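Local coordinates for protein neutral ceramidase (PDB 2ZWS) that hydrolyses the N-acyl bond of ceramides to give sphingosine and free fatty acid, and also runs the reverse synthesis, as a secreted zinc-dependent amidase, at residues 68-73 and 121-126; 109-114 and 387-392; 516-521 and 593-598. All coordinates share one frame; numbering follows the deposited sequence. Where two conformers were deposited one is given.

Contact 1: residues 68-73 and 121-126; sequences QAVHLK and KTFNAI. With FMT (formic acid), chain D.
Phe123 pushes its ring out from helix 120-138 against Ala69 and Val70 in the first turn of helix 68-81, a helix-helix packing in the N-terminal catalytic domain. The two short axes run 10.3 Å apart at closest and cross at -47°, a separation that one large side chain bridges. CG of Phe123 is anti to its backbone N (chi1 173°), and the ring meets the other helix edge first, with the Ala69-Val70 peptide in front of it: CZ comes to 3.5 Å from Ala69 O and CE2 to 3.6 Å from Val70 N. The hollow that takes this edge has Ala69 CB on its wall, 3.7 Å from Phe123 CE2, along with Val70 CG2, while Lys73 CB approaches CZ obliquely one turn further on. The Val70 and Phe123 side chains run antiparallel past one another. His107 and Phe118 also meet the ring, so the aromatic bump is enclosed by more than the two helices.

Val70 divides its branches between two partners, CG2 for the ring and CG1 for Ile126, whose side chain crosses it at about a right angle. Gln68, inferred to bind substrate, starts the helix beside a formic acid molecule that is probably from the crystallisation liquor and also bonds to Ser106 and Tyr445. Gln68 N donates to formic acid O1 at 2.8 Å, with an N-H...O angle of 166°.

Contact 2: residues 109-114 and 387-392; sequences AMYNLS and PWTPTV
Beside Tyr445 and Ser106, which are inferred to bind substrate, a short, weakly bonded helix at 109-112 sets Ala109, Met110 and Tyr111 against Trp388, Thr389 and Pro390 of an irregular loop. One direct hydrogen bond joins the backbones: Met110 N donates to Trp388 O at 3.0 Å, lying in the carbonyl plane on a lone pair. A water beside it makes a second, indirect link, accepting from Ala109 N at 2.8 Å and donating to Pro387 O. The N-H groups of the helix's first two residues are thus both satisfied through the loop.

Next to these bonds, Ala109 CB sits over one face of the Trp388 indole, 4.1 Å from CD1. The Met110 methyl is modelled at the edge of the same indole, but too close to be trusted, and the residue has two conformers. Trp388 also forms a cation-pi pair with Lys383, and Leu352 of helix 350-354 packs on it.

In the N-terminal domain of this neutral ceramidase, the 387-392 loop leads into strand 392-400 of a four-stranded mixed sheet, so the contact ties the short helix to the entry of that strand. Thr389 CG2 lies 3.9 Å from Met110 CB, and the two side chains run alongside in the same direction.

Tyr111 and Pro390 meet tip to tip, with Pro390 CD near the ring plane at the edge, 3.7 Å from CE2. Met110 CB lies over the centre of one face of the Tyr111 ring, 4.2 Å above its plane. The phenol OH is hydrogen-bonded to Ser447 OG, and the ring packs edge-to-face with Tyr445.

Contact 3: residues 516-521 and 593-598; sequences DPYIGK and ISASKA
Asp516 and Ser594 hold each other by two hydrogen bonds, one between backbones and one between side chains. Asp516 N donates to Ser594 O at 3.0 Å with a nearly straight N-H...O angle of 167°, although the donor stands well above the carbonyl plane. The Ser594 hydroxyl returns the favour: OG donates to Asp516 OD1 at 2.6 Å, on the anti lone pair that faces away from the other carboxylate oxygen. With chi1 at 60°, OG sits between the backbone N and the carbonyl carbon of Ser594, which turns it to the aspartate.

A weak CA-H...O contact and a water bridge come next. Asp516 O receives the CA-H...O contact from Ala595, with CA 3.2 Å away. A water that accepts from Ser596 N probably donates to the same oxygen, bridging the two backbones.

The pairing lies in the C-terminal domain, which has a beta-sandwich fold: 593-598 enters strand 595-603, inside a six-stranded mixed sheet, while 516-521 belongs to the loop leading to strand 526-528 at the margin of that sheet. A type II turn from Tyr518 to Lys521 reverses this loop, with Gly520 at positive phi and Lys521 N donating to Tyr518 O.

Van der Waals contact comes mainly from Tyr518, which reaches across Ala595 toward Lys597. Its CD2 makes an apolar contact with Ala595 CB, obliquely at 4.1 Å, and its CE2 edge faces Ser596 O, which lies near the ring plane at 3.5 Å. The Tyr518 and Lys597 side chains cross obliquely, the phenol OH touching Lys597 CB at 3.4 Å. Val591, Leu527 and Val545, from three strands of the sheet, also pack against Tyr518.

How the contacts relate
Contacts 1 and 2 are neighbours in the N-terminal catalytic domain, their centres about 15 Å apart, and they cross along the chain: 68-73, 109-114, 121-126, then 387-392. Helices 109-112 and 120-138 follow each other, one serving each contact. The two contacts also touch directly, through a probable hydrogen bond of 3.0 Å from Gln68 NE2 to Val392 O. Helix 68-81, which carries Gln68, and helix 109-112, whose Tyr111 lies beside Tyr445 and Ser106, both border the residues inferred to bind substrate. Contact 3 comes later in sequence, in the C-terminal domain, its centre about 33 Å from that of contact 1 and about 38 Å from that of contact 2, away from the annotated sites.

Contact 1: residues 68-73 and 121-126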
ATOM      1  N   GLN A  68      10.110   1.029   7.632  1.00 12.02           N
ATOM      2  CA  GLN A  68      11.311   1.825   7.785  1.00 12.33           C
ATOM      3  C   GLN A  68      12.464   1.352   6.881  1.00 12.21           C
ATOM      4  O   GLN A  68      13.168   2.177   6.287  1.00 12.54           O
ATOM      5  CB  GLN A  68      11.735   1.868   9.244  1.00 13.38           C
ATOM      6  CG  GLN A  68      12.922   2.729   9.489  1.00 13.95           C
ATOM      7  CD  GLN A  68      12.883   3.296  10.890  1.00 14.65           C
ATOM      8  OE1 GLN A  68      13.384   2.676  11.856  1.00 15.23           O
ATOM      9  NE2 GLN A  68      12.215   4.440  11.038  1.00 14.85           N
ATOM     10  N   ALA A  69      12.645   0.042   6.757  1.00 12.37           N
ATOM     11  CA  ALA A  69      13.730  -0.471   5.901  1.00 11.68           C
ATOM     12  C   ALA A  69      13.658  -0.001   4.425  1.00 11.97           C
ATOM     13  O   ALA A  69      14.683   0.293   3.779  1.00 12.57           O
ATOM     14  CB  ALA A  69      13.750  -2.000   5.980  1.00 13.16           C
ATOM     15  N   VAL A  70      12.436   0.036   3.891  1.00 10.20           N
ATOM     16  CA  VAL A  70      12.172   0.526   2.548  1.00 10.63           C
ATOM     17  C   VAL A  70      12.470   2.019   2.504  1.00 11.00           C
ATOM     18  O   VAL A  70      13.167   2.472   1.600  1.00 11.68           O
ATOM     19  CB  VAL A  70      10.707   0.204   2.156  1.00  9.83           C
ATOM     20  CG1 VAL A  70      10.333   0.877   0.820  1.00 11.79           C
ATOM     21  CG2 VAL A  70      10.510  -1.330   2.088  1.00 11.76           C
ATOM     22  N   HIS A  71      11.912   2.794   3.439  1.00 10.24           N
ATOM     23  CA  HIS A  71      12.151   4.241   3.474  1.00 10.38           C
ATOM     24  C   HIS A  71      13.645   4.565   3.475  1.00 11.09           C
ATOM     25  O   HIS A  71      14.125   5.363   2.653  1.00 11.52           O
ATOM     26  CB  HIS A  71      11.451   4.790   4.719  1.00 11.38           C
ATOM     27  CG  HIS A  71      11.640   6.251   4.935  1.00 10.78           C
ATOM     28  ND1 HIS A  71      12.318   6.745   6.029  1.00 13.14           N
ATOM     29  CD2 HIS A  71      11.196   7.334   4.242  1.00 12.20           C
ATOM     30  CE1 HIS A  71      12.309   8.067   5.989  1.00 13.87           C
ATOM     31  NE2 HIS A  71      11.632   8.447   4.919  1.00 12.67           N
ATOM     32  N   LEU A  72      14.400   3.896   4.330  1.00 11.65           N
ATOM     33  CA  LEU A  72      15.836   4.184   4.461  1.00 12.22           C
ATOM     34  C   LEU A  72      16.598   3.870   3.176  1.00 12.09           C
ATOM     35  O   LEU A  72      17.466   4.627   2.786  1.00 12.83           O
ATOM     36  CB  LEU A  72      16.429   3.406   5.657  1.00 12.72           C
ATOM     37  CG  LEU A  72      15.898   3.844   7.030  1.00 13.86           C
ATOM     38  CD1 LEU A  72      16.405   2.899   8.150  1.00 16.68           C
ATOM     39  CD2 LEU A  72      16.252   5.304   7.348  1.00 18.01           C
ATOM     40  N   LYS A  73      16.268   2.750   2.538  1.00 11.61           N
ATOM     41  CA  LYS A  73      16.993   2.323   1.347  0.50 11.26           C
ATOM     42  C   LYS A  73      16.594   3.182   0.165  1.00 12.08           C
ATOM     43  O   LYS A  73      17.443   3.541  -0.642  1.00 12.64           O
ATOM     44  CB  LYS A  73      16.774   0.834   1.059  0.50 11.42           C
ATOM     45  CG  LYS A  73      17.597   0.298  -0.126  0.50 10.56           C
ATOM     46  CD  LYS A  73      19.124   0.329   0.144  0.50 10.48           C
ATOM     47  CE  LYS A  73      19.846  -0.660  -0.744  0.50 15.28           C
ATOM     48  NZ  LYS A  73      19.230  -2.022  -0.617  0.50 17.78           N
ATOM     49  N   LYS A 121      14.140 -10.663  -2.153  1.00 14.18           N
ATOM     50  CA  LYS A 121      13.752 -10.376  -3.534  1.00 14.58           C
ATOM     51  C   LYS A 121      12.532  -9.437  -3.593  1.00 13.77           C
ATOM     52  O   LYS A 121      12.435  -8.558  -4.463  1.00 14.42           O
ATOM     53  CB  LYS A 121      13.428 -11.682  -4.275  1.00 15.81           C
ATOM     54  CG  LYS A 121      13.449 -11.541  -5.787  1.00 20.05           C
ATOM     55  CD  LYS A 121      13.536 -12.918  -6.481  1.00 25.37           C
ATOM     56  CE  LYS A 121      13.766 -12.757  -7.983  1.00 28.59           C
ATOM     57  NZ  LYS A 121      15.196 -12.430  -8.294  1.00 31.08           N
ATOM     58  N   THR A 122      11.578  -9.643  -2.687  1.00 13.31           N
ATOM     59  CA  THR A 122      10.400  -8.783  -2.629  1.00 12.91           C
ATOM     60  C   THR A 122      10.783  -7.390  -2.116  1.00 11.83           C
ATOM     61  O   THR A 122      10.388  -6.346  -2.726  1.00 12.55           O
ATOM     62  CB  THR A 122       9.340  -9.450  -1.748  1.00 13.08           C
ATOM     63  OG1 THR A 122       8.821 -10.602  -2.432  1.00 13.66           O
ATOM     64  CG2 THR A 122       8.185  -8.503  -1.372  1.00 12.83           C
ATOM     65  N   PHE A 123      11.599  -7.360  -1.062  1.00 12.25           N
ATOM     66  CA  PHE A 123      12.115  -6.073  -0.557  1.00 10.99           C
ATOM     67  C   PHE A 123      12.813  -5.271  -1.670  1.00 12.23           C
ATOM     68  O   PHE A 123      12.513  -4.089  -1.907  1.00 11.67           O
ATOM     69  CB  PHE A 123      13.059  -6.307   0.641  1.00 10.95           C
ATOM     70  CG  PHE A 123      13.757  -5.063   1.113  1.00 10.16           C
ATOM     71  CD1 PHE A 123      15.040  -4.739   0.621  1.00 12.52           C
ATOM     72  CD2 PHE A 123      13.157  -4.211   2.055  1.00 10.75           C
ATOM     73  CE1 PHE A 123      15.693  -3.568   1.047  1.00 14.12           C
ATOM     74  CE2 PHE A 123      13.810  -3.028   2.470  1.00 10.85           C
ATOM     75  CZ  PHE A 123      15.073  -2.716   1.974  1.00 13.53           C
ATOM     76  N   ASN A 124      13.728  -5.925  -2.357  1.00 12.97           N
ATOM     77  CA  ASN A 124      14.489  -5.233  -3.379  1.00 13.72           C
ATOM     78  C   ASN A 124      13.596  -4.723  -4.512  1.00 12.29           C
ATOM     79  O   ASN A 124      13.849  -3.632  -5.050  1.00 12.98           O
ATOM     80  CB  ASN A 124      15.578  -6.137  -3.969  1.00 15.36           C
ATOM     81  CG  ASN A 124      16.735  -6.446  -3.010  1.00 18.68           C
ATOM     82  OD1 ASN A 124      17.499  -7.419  -3.239  1.00 24.90           O
ATOM     83  ND2 ASN A 124      16.939  -5.618  -2.025  1.00 18.42           N
ATOM     84  N   ALA A 125      12.573  -5.496  -4.906  1.00 11.60           N
ATOM     85  CA  ALA A 125      11.652  -5.057  -5.984  1.00 10.51           C
ATOM     86  C   ALA A 125      10.887  -3.806  -5.574  1.00 10.69           C
ATOM     87  O   ALA A 125      10.586  -2.940  -6.423  1.00 12.33           O
ATOM     88  CB  ALA A 125      10.684  -6.155  -6.345  1.00 11.93           C
ATOM     89  N   ILE A 126      10.522  -3.755  -4.285  1.00 11.15           N
ATOM     90  CA  ILE A 126       9.765  -2.617  -3.753  1.00 10.22           C
ATOM     91  C   ILE A 126      10.627  -1.348  -3.774  1.00 10.63           C
ATOM     92  O   ILE A 126      10.226  -0.303  -4.324  1.00 10.32           O
ATOM     93  CB  ILE A 126       9.194  -2.930  -2.366  1.00 10.00           C
ATOM     94  CG1 ILE A 126       8.109  -4.009  -2.495  1.00 11.23           C
ATOM     95  CG2 ILE A 126       8.685  -1.675  -1.667  1.00 11.06           C
ATOM     96  CD1 ILE A 126       7.686  -4.626  -1.160  1.00 11.53           C
TER
HETATM   97  C   FMT D 649       8.681  -0.836  10.290  1.00 14.68           C
HETATM   98  O1  FMT D 649       8.557   0.317   9.807  1.00 13.16           O
HETATM   99  O2  FMT D 649       9.506  -1.681   9.878  1.00 13.97           O

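Contact 2: residues 109-114 and 387-392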
ATOM      1  N   ALA A 109      11.088  -7.735  13.373  1.00 14.63           N
ATOM      2  CA  ALA A 109      10.646  -9.124  13.373  1.00 15.36           C
ATOM      3  C   ALA A 109       9.128  -9.286  13.435  1.00 14.81           C
ATOM      4  O   ALA A 109       8.597 -10.172  12.793  1.00 15.54           O
ATOM      5  CB  ALA A 109      11.321  -9.930  14.497  1.00 16.19           C
ATOM      6  N   MET A 110       8.440  -8.449  14.218  1.00 15.26           N
ATOM      7  CA  MET A 110       6.990  -8.544  14.393  0.50 16.13           C
ATOM      8  C   MET A 110       6.255  -8.613  13.049  1.00 16.28           C
ATOM      9  O   MET A 110       5.317  -9.391  12.856  1.00 16.98           O
ATOM     10  CB  MET A 110       6.484  -7.341  15.204  0.50 16.92           C
ATOM     11  CG  MET A 110       5.020  -7.425  15.640  0.50 18.44           C
ATOM     12  SD  MET A 110       4.668  -8.876  16.664  0.50 23.66           S
ATOM     13  CE  MET A 110       5.994  -8.862  17.833  0.50 24.76           C
ATOM     14  N   TYR A 111       6.708  -7.782  12.113  1.00 15.97           N
ATOM     15  CA  TYR A 111       5.977  -7.628  10.864  1.00 14.59           C
ATOM     16  C   TYR A 111       6.340  -8.692   9.829  1.00 15.26           C
ATOM     17  O   TYR A 111       5.628  -8.831   8.825  1.00 15.80           O
ATOM     18  CB  TYR A 111       6.141  -6.192  10.347  1.00 14.05           C
ATOM     19  CG  TYR A 111       5.747  -5.182  11.415  1.00 12.73           C
ATOM     20  CD1 TYR A 111       4.512  -5.263  12.027  1.00 13.44           C
ATOM     21  CD2 TYR A 111       6.602  -4.137  11.785  1.00 11.35           C
ATOM     22  CE1 TYR A 111       4.142  -4.373  13.050  1.00 14.07           C
ATOM     23  CE2 TYR A 111       6.243  -3.221  12.776  1.00 14.88           C
ATOM     24  CZ  TYR A 111       5.005  -3.351  13.400  1.00 13.48           C
ATOM     25  OH  TYR A 111       4.687  -2.443  14.360  1.00 15.02           O
ATOM     26  N   ASN A 112       7.414  -9.443  10.105  1.00 15.47           N
ATOM     27  CA  ASN A 112       7.830 -10.555   9.249  1.00 15.36           C
ATOM     28  C   ASN A 112       7.436 -11.945   9.808  1.00 15.52           C
ATOM     29  O   ASN A 112       7.661 -12.962   9.149  1.00 15.54           O
ATOM     30  CB  ASN A 112       9.350 -10.562   9.017  1.00 15.80           C
ATOM     31  CG  ASN A 112       9.888  -9.349   8.245  1.00 14.89           C
ATOM     32  OD1 ASN A 112      11.076  -8.999   8.402  1.00 18.67           O
ATOM     33  ND2 ASN A 112       9.083  -8.751   7.400  1.00 13.33           N
ATOM     34  N   LEU A 113       6.823 -11.986  10.992  1.00 15.66           N
ATOM     35  CA  LEU A 113       6.593 -13.254  11.695  1.00 16.39           C
ATOM     36  C   LEU A 113       5.905 -14.327  10.857  1.00 15.76           C
ATOM     37  O   LEU A 113       6.419 -15.452  10.740  1.00 15.41           O
ATOM     38  CB  LEU A 113       5.771 -12.993  12.957  1.00 17.86           C
ATOM     39  CG  LEU A 113       6.515 -12.540  14.198  1.00 20.66           C
ATOM     40  CD1 LEU A 113       5.516 -12.228  15.331  1.00 22.44           C
ATOM     41  CD2 LEU A 113       7.539 -13.597  14.644  1.00 22.04           C
ATOM     42  N   SER A 114       4.746 -13.995  10.281  1.00 15.16           N
ATOM     43  CA  SER A 114       3.965 -15.008   9.534  1.00 15.51           C
ATOM     44  C   SER A 114       4.618 -15.388   8.190  1.00 15.65           C
ATOM     45  O   SER A 114       4.262 -16.394   7.568  1.00 16.87           O
ATOM     46  CB  SER A 114       2.552 -14.505   9.272  1.00 16.32           C
ATOM     47  OG  SER A 114       2.625 -13.365   8.437  1.00 18.30           O
ATOM     48  N   PRO A 387      14.720  -5.061  19.226  1.00 17.23           N
ATOM     49  CA  PRO A 387      13.281  -5.096  19.555  1.00 16.69           C
ATOM     50  C   PRO A 387      12.512  -5.615  18.341  1.00 16.64           C
ATOM     51  O   PRO A 387      12.992  -5.469  17.203  1.00 15.89           O
ATOM     52  CB  PRO A 387      12.922  -3.626  19.827  1.00 17.17           C
ATOM     53  CG  PRO A 387      14.004  -2.835  19.221  1.00 18.56           C
ATOM     54  CD  PRO A 387      15.257  -3.693  19.156  1.00 17.41           C
ATOM     55  N   TRP A 388      11.352  -6.231  18.564  1.00 15.70           N
ATOM     56  CA  TRP A 388      10.561  -6.764  17.447  1.00 15.68           C
ATOM     57  C   TRP A 388       9.781  -5.668  16.731  1.00 15.57           C
ATOM     58  O   TRP A 388       9.186  -5.915  15.688  1.00 15.50           O
ATOM     59  CB  TRP A 388       9.579  -7.821  17.933  1.00 16.44           C
ATOM     60  CG  TRP A 388      10.230  -9.061  18.446  1.00 16.09           C
ATOM     61  CD1 TRP A 388      11.573  -9.332  18.557  1.00 17.74           C
ATOM     62  CD2 TRP A 388       9.540 -10.207  18.925  1.00 18.35           C
ATOM     63  NE1 TRP A 388      11.752 -10.599  19.093  1.00 17.69           N
ATOM     64  CE2 TRP A 388      10.514 -11.149  19.334  1.00 18.58           C
ATOM     65  CE3 TRP A 388       8.177 -10.530  19.061  1.00 18.85           C
ATOM     66  CZ2 TRP A 388      10.163 -12.400  19.855  1.00 18.87           C
ATOM     67  CZ3 TRP A 388       7.831 -11.778  19.589  1.00 18.68           C
ATOM     68  CH2 TRP A 388       8.817 -12.687  19.979  1.00 18.53           C
ATOM     69  N   THR A 389       9.753  -4.476  17.322  1.00 15.26           N
ATOM     70  CA  THR A 389       8.979  -3.366  16.796  1.00 15.19           C
ATOM     71  C   THR A 389       9.864  -2.118  16.783  1.00 15.13           C
ATOM     72  O   THR A 389      10.843  -2.049  17.508  1.00 14.37           O
ATOM     73  CB  THR A 389       7.714  -3.116  17.655  1.00 15.36           C
ATOM     74  OG1 THR A 389       8.043  -3.210  19.056  1.00 16.50           O
ATOM     75  CG2 THR A 389       6.617  -4.112  17.314  1.00 15.51           C
ATOM     76  N   PRO A 390       9.549  -1.133  15.912  1.00 15.25           N
ATOM     77  CA  PRO A 390      10.398   0.077  15.848  1.00 14.80           C
ATOM     78  C   PRO A 390      10.396   0.958  17.089  1.00 15.42           C
ATOM     79  O   PRO A 390       9.457   0.923  17.883  1.00 15.49           O
ATOM     80  CB  PRO A 390       9.825   0.870  14.659  1.00 15.14           C
ATOM     81  CG  PRO A 390       8.498   0.270  14.362  1.00 14.79           C
ATOM     82  CD  PRO A 390       8.464  -1.124  14.903  1.00 15.06           C
ATOM     83  N   THR A 391      11.446   1.762  17.215  1.00 14.56           N
ATOM     84  CA  THR A 391      11.614   2.705  18.311  1.00 16.27           C
ATOM     85  C   THR A 391      11.862   4.131  17.839  1.00 15.99           C
ATOM     86  O   THR A 391      11.643   5.066  18.594  1.00 17.20           O
ATOM     87  CB  THR A 391      12.773   2.279  19.221  1.00 17.12           C
ATOM     88  OG1 THR A 391      13.997   2.279  18.481  1.00 18.19           O
ATOM     89  CG2 THR A 391      12.512   0.864  19.797  1.00 17.91           C
ATOM     90  N   VAL A 392      12.355   4.290  16.602  1.00 15.15           N
ATOM     91  CA  VAL A 392      12.689   5.619  16.076  1.00 13.70           C
ATOM     92  C   VAL A 392      11.799   5.799  14.862  1.00 13.86           C
ATOM     93  O   VAL A 392      11.882   5.004  13.924  1.00 14.42           O
ATOM     94  CB  VAL A 392      14.188   5.733  15.685  1.00 14.54           C
ATOM     95  CG1 VAL A 392      14.461   7.058  14.926  1.00 13.69           C
ATOM     96  CG2 VAL A 392      15.089   5.547  16.921  1.00 15.12           C
TER
HETATM   97  O   HOH W   1      13.298  -7.146  15.065  1.00 17.28           O

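Contact 3: residues 516-521 and 593-598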
ATOM      1  N   ASP A 516      11.631 -28.606 -13.284  1.00 19.17           N
ATOM      2  CA  ASP A 516      11.628 -29.536 -14.401  1.00 20.42           C
ATOM      3  C   ASP A 516      10.279 -29.421 -15.092  1.00 19.68           C
ATOM      4  O   ASP A 516       9.269 -29.130 -14.428  1.00 19.70           O
ATOM      5  CB  ASP A 516      11.789 -30.959 -13.888  1.00 21.66           C
ATOM      6  CG  ASP A 516      13.164 -31.214 -13.311  1.00 23.54           C
ATOM      7  OD1 ASP A 516      13.248 -31.420 -12.083  1.00 26.28           O
ATOM      8  OD2 ASP A 516      14.149 -31.201 -14.087  1.00 27.52           O
ATOM      9  N   PRO A 517      10.237 -29.685 -16.414  1.00 19.13           N
ATOM     10  CA  PRO A 517       8.953 -29.720 -17.090  1.00 19.21           C
ATOM     11  C   PRO A 517       8.173 -30.963 -16.671  1.00 18.44           C
ATOM     12  O   PRO A 517       8.729 -31.863 -16.008  1.00 19.47           O
ATOM     13  CB  PRO A 517       9.313 -29.801 -18.580  1.00 19.12           C
ATOM     14  CG  PRO A 517      10.822 -29.784 -18.657  1.00 20.35           C
ATOM     15  CD  PRO A 517      11.369 -30.011 -17.308  1.00 20.12           C
ATOM     16  N   TYR A 518       6.888 -31.009 -17.010  1.00 18.37           N
ATOM     17  CA  TYR A 518       6.114 -32.238 -16.833  1.00 18.45           C
ATOM     18  C   TYR A 518       6.853 -33.328 -17.605  1.00 19.54           C
ATOM     19  O   TYR A 518       7.391 -33.080 -18.682  1.00 19.61           O
ATOM     20  CB  TYR A 518       4.738 -32.099 -17.466  1.00 17.95           C
ATOM     21  CG  TYR A 518       3.641 -31.431 -16.655  1.00 17.37           C
ATOM     22  CD1 TYR A 518       2.362 -31.970 -16.660  1.00 16.08           C
ATOM     23  CD2 TYR A 518       3.857 -30.238 -15.949  1.00 15.68           C
ATOM     24  CE1 TYR A 518       1.321 -31.376 -15.967  1.00 16.25           C
ATOM     25  CE2 TYR A 518       2.818 -29.624 -15.243  1.00 17.28           C
ATOM     26  CZ  TYR A 518       1.560 -30.197 -15.262  1.00 17.15           C
ATOM     27  OH  TYR A 518       0.514 -29.618 -14.588  1.00 17.49           O
ATOM     28  N   ILE A 519       6.832 -34.534 -17.043  1.00 20.95           N
ATOM     29  CA  ILE A 519       7.349 -35.720 -17.705  1.00 22.86           C
ATOM     30  C   ILE A 519       6.781 -35.818 -19.119  1.00 22.66           C
ATOM     31  O   ILE A 519       5.560 -35.697 -19.343  1.00 22.58           O
ATOM     32  CB  ILE A 519       7.049 -36.972 -16.844  1.00 23.64           C
ATOM     33  CG1 ILE A 519       7.846 -36.912 -15.532  1.00 25.39           C
ATOM     34  CG2 ILE A 519       7.372 -38.260 -17.588  1.00 24.86           C
ATOM     35  CD1 ILE A 519       9.359 -36.821 -15.725  1.00 28.82           C
ATOM     36  N   GLY A 520       7.689 -35.979 -20.076  1.00 23.00           N
ATOM     37  CA  GLY A 520       7.328 -36.065 -21.474  1.00 23.22           C
ATOM     38  C   GLY A 520       6.961 -34.767 -22.152  1.00 22.86           C
ATOM     39  O   GLY A 520       6.498 -34.779 -23.282  1.00 23.35           O
ATOM     40  N   LYS A 521       7.161 -33.639 -21.469  1.00 21.59           N
ATOM     41  CA  LYS A 521       6.794 -32.346 -22.053  1.00 21.17           C
ATOM     42  C   LYS A 521       7.951 -31.350 -21.950  1.00 20.68           C
ATOM     43  O   LYS A 521       9.018 -31.669 -21.404  1.00 21.18           O
ATOM     44  CB  LYS A 521       5.530 -31.790 -21.355  1.00 21.41           C
ATOM     45  CG  LYS A 521       4.346 -32.734 -21.378  1.00 21.95           C
ATOM     46  CD  LYS A 521       3.048 -32.060 -20.939  1.00 21.81           C
ATOM     47  CE  LYS A 521       1.988 -33.090 -20.551  1.00 25.03           C
ATOM     48  NZ  LYS A 521       1.564 -33.919 -21.708  1.00 27.82           N
ATOM     49  N   ILE A 593       7.124 -33.107  -7.567  1.00 21.90           N
ATOM     50  CA  ILE A 593       8.261 -32.549  -6.835  1.00 22.63           C
ATOM     51  C   ILE A 593       8.800 -31.233  -7.388  1.00 21.87           C
ATOM     52  O   ILE A 593       9.050 -30.304  -6.630  1.00 22.24           O
ATOM     53  CB  ILE A 593       9.417 -33.604  -6.675  1.00 23.51           C
ATOM     54  CG1 ILE A 593       8.883 -34.866  -5.982  1.00 24.99           C
ATOM     55  CG2 ILE A 593      10.622 -33.002  -5.935  1.00 23.88           C
ATOM     56  CD1 ILE A 593       8.295 -34.647  -4.564  1.00 27.49           C
ATOM     57  N   SER A 594       8.980 -31.150  -8.704  1.00 20.60           N
ATOM     58  CA  SER A 594       9.715 -30.028  -9.280  1.00 20.15           C
ATOM     59  C   SER A 594       9.058 -29.428 -10.503  1.00 18.53           C
ATOM     60  O   SER A 594       9.605 -28.507 -11.106  1.00 18.31           O
ATOM     61  CB  SER A 594      11.159 -30.426  -9.625  1.00 21.12           C
ATOM     62  OG  SER A 594      11.144 -31.484 -10.558  1.00 23.34           O
ATOM     63  N   ALA A 595       7.878 -29.923 -10.872  1.00 17.49           N
ATOM     64  CA  ALA A 595       7.165 -29.355 -12.018  1.00 16.20           C
ATOM     65  C   ALA A 595       6.137 -28.339 -11.522  1.00 15.94           C
ATOM     66  O   ALA A 595       5.898 -28.197 -10.334  1.00 16.08           O
ATOM     67  CB  ALA A 595       6.475 -30.468 -12.835  1.00 16.66           C
ATOM     68  N   SER A 596       5.528 -27.635 -12.453  1.00 14.98           N
ATOM     69  CA  SER A 596       4.490 -26.662 -12.079  1.00 14.98           C
ATOM     70  C   SER A 596       3.643 -26.258 -13.281  1.00 14.61           C
ATOM     71  O   SER A 596       4.053 -26.412 -14.435  1.00 14.66           O
ATOM     72  CB  SER A 596       5.119 -25.422 -11.409  1.00 15.51           C
ATOM     73  OG  SER A 596       6.059 -24.775 -12.243  1.00 16.87           O
ATOM     74  N   LYS A 597       2.470 -25.706 -12.993  1.00 14.26           N
ATOM     75  CA  LYS A 597       1.595 -25.263 -14.053  0.60 14.97           C
ATOM     76  C   LYS A 597       1.137 -23.839 -13.818  1.00 14.62           C
ATOM     77  O   LYS A 597       0.929 -23.398 -12.672  1.00 14.33           O
ATOM     78  CB  LYS A 597       0.404 -26.200 -14.227  0.60 15.55           C
ATOM     79  CG  LYS A 597      -0.551 -26.221 -13.071  0.60 15.51           C
ATOM     80  CD  LYS A 597      -1.742 -27.129 -13.350  0.60 17.37           C
ATOM     81  CE  LYS A 597      -2.790 -26.969 -12.286  0.60 18.22           C
ATOM     82  NZ  LYS A 597      -4.029 -27.710 -12.619  0.60 18.57           N
ATOM     83  N   ALA A 598       1.037 -23.112 -14.928  1.00 14.17           N
ATOM     84  CA  ALA A 598       0.520 -21.745 -14.925  1.00 14.43           C
ATOM     85  C   ALA A 598      -0.875 -21.820 -15.518  1.00 14.81           C
ATOM     86  O   ALA A 598      -1.029 -22.224 -16.648  1.00 15.45           O
ATOM     87  CB  ALA A 598       1.387 -20.872 -15.781  1.00 14.56           C
TER
HETATM   88  O   HOH W   2       6.857 -27.720 -14.989  1.00 17.19           O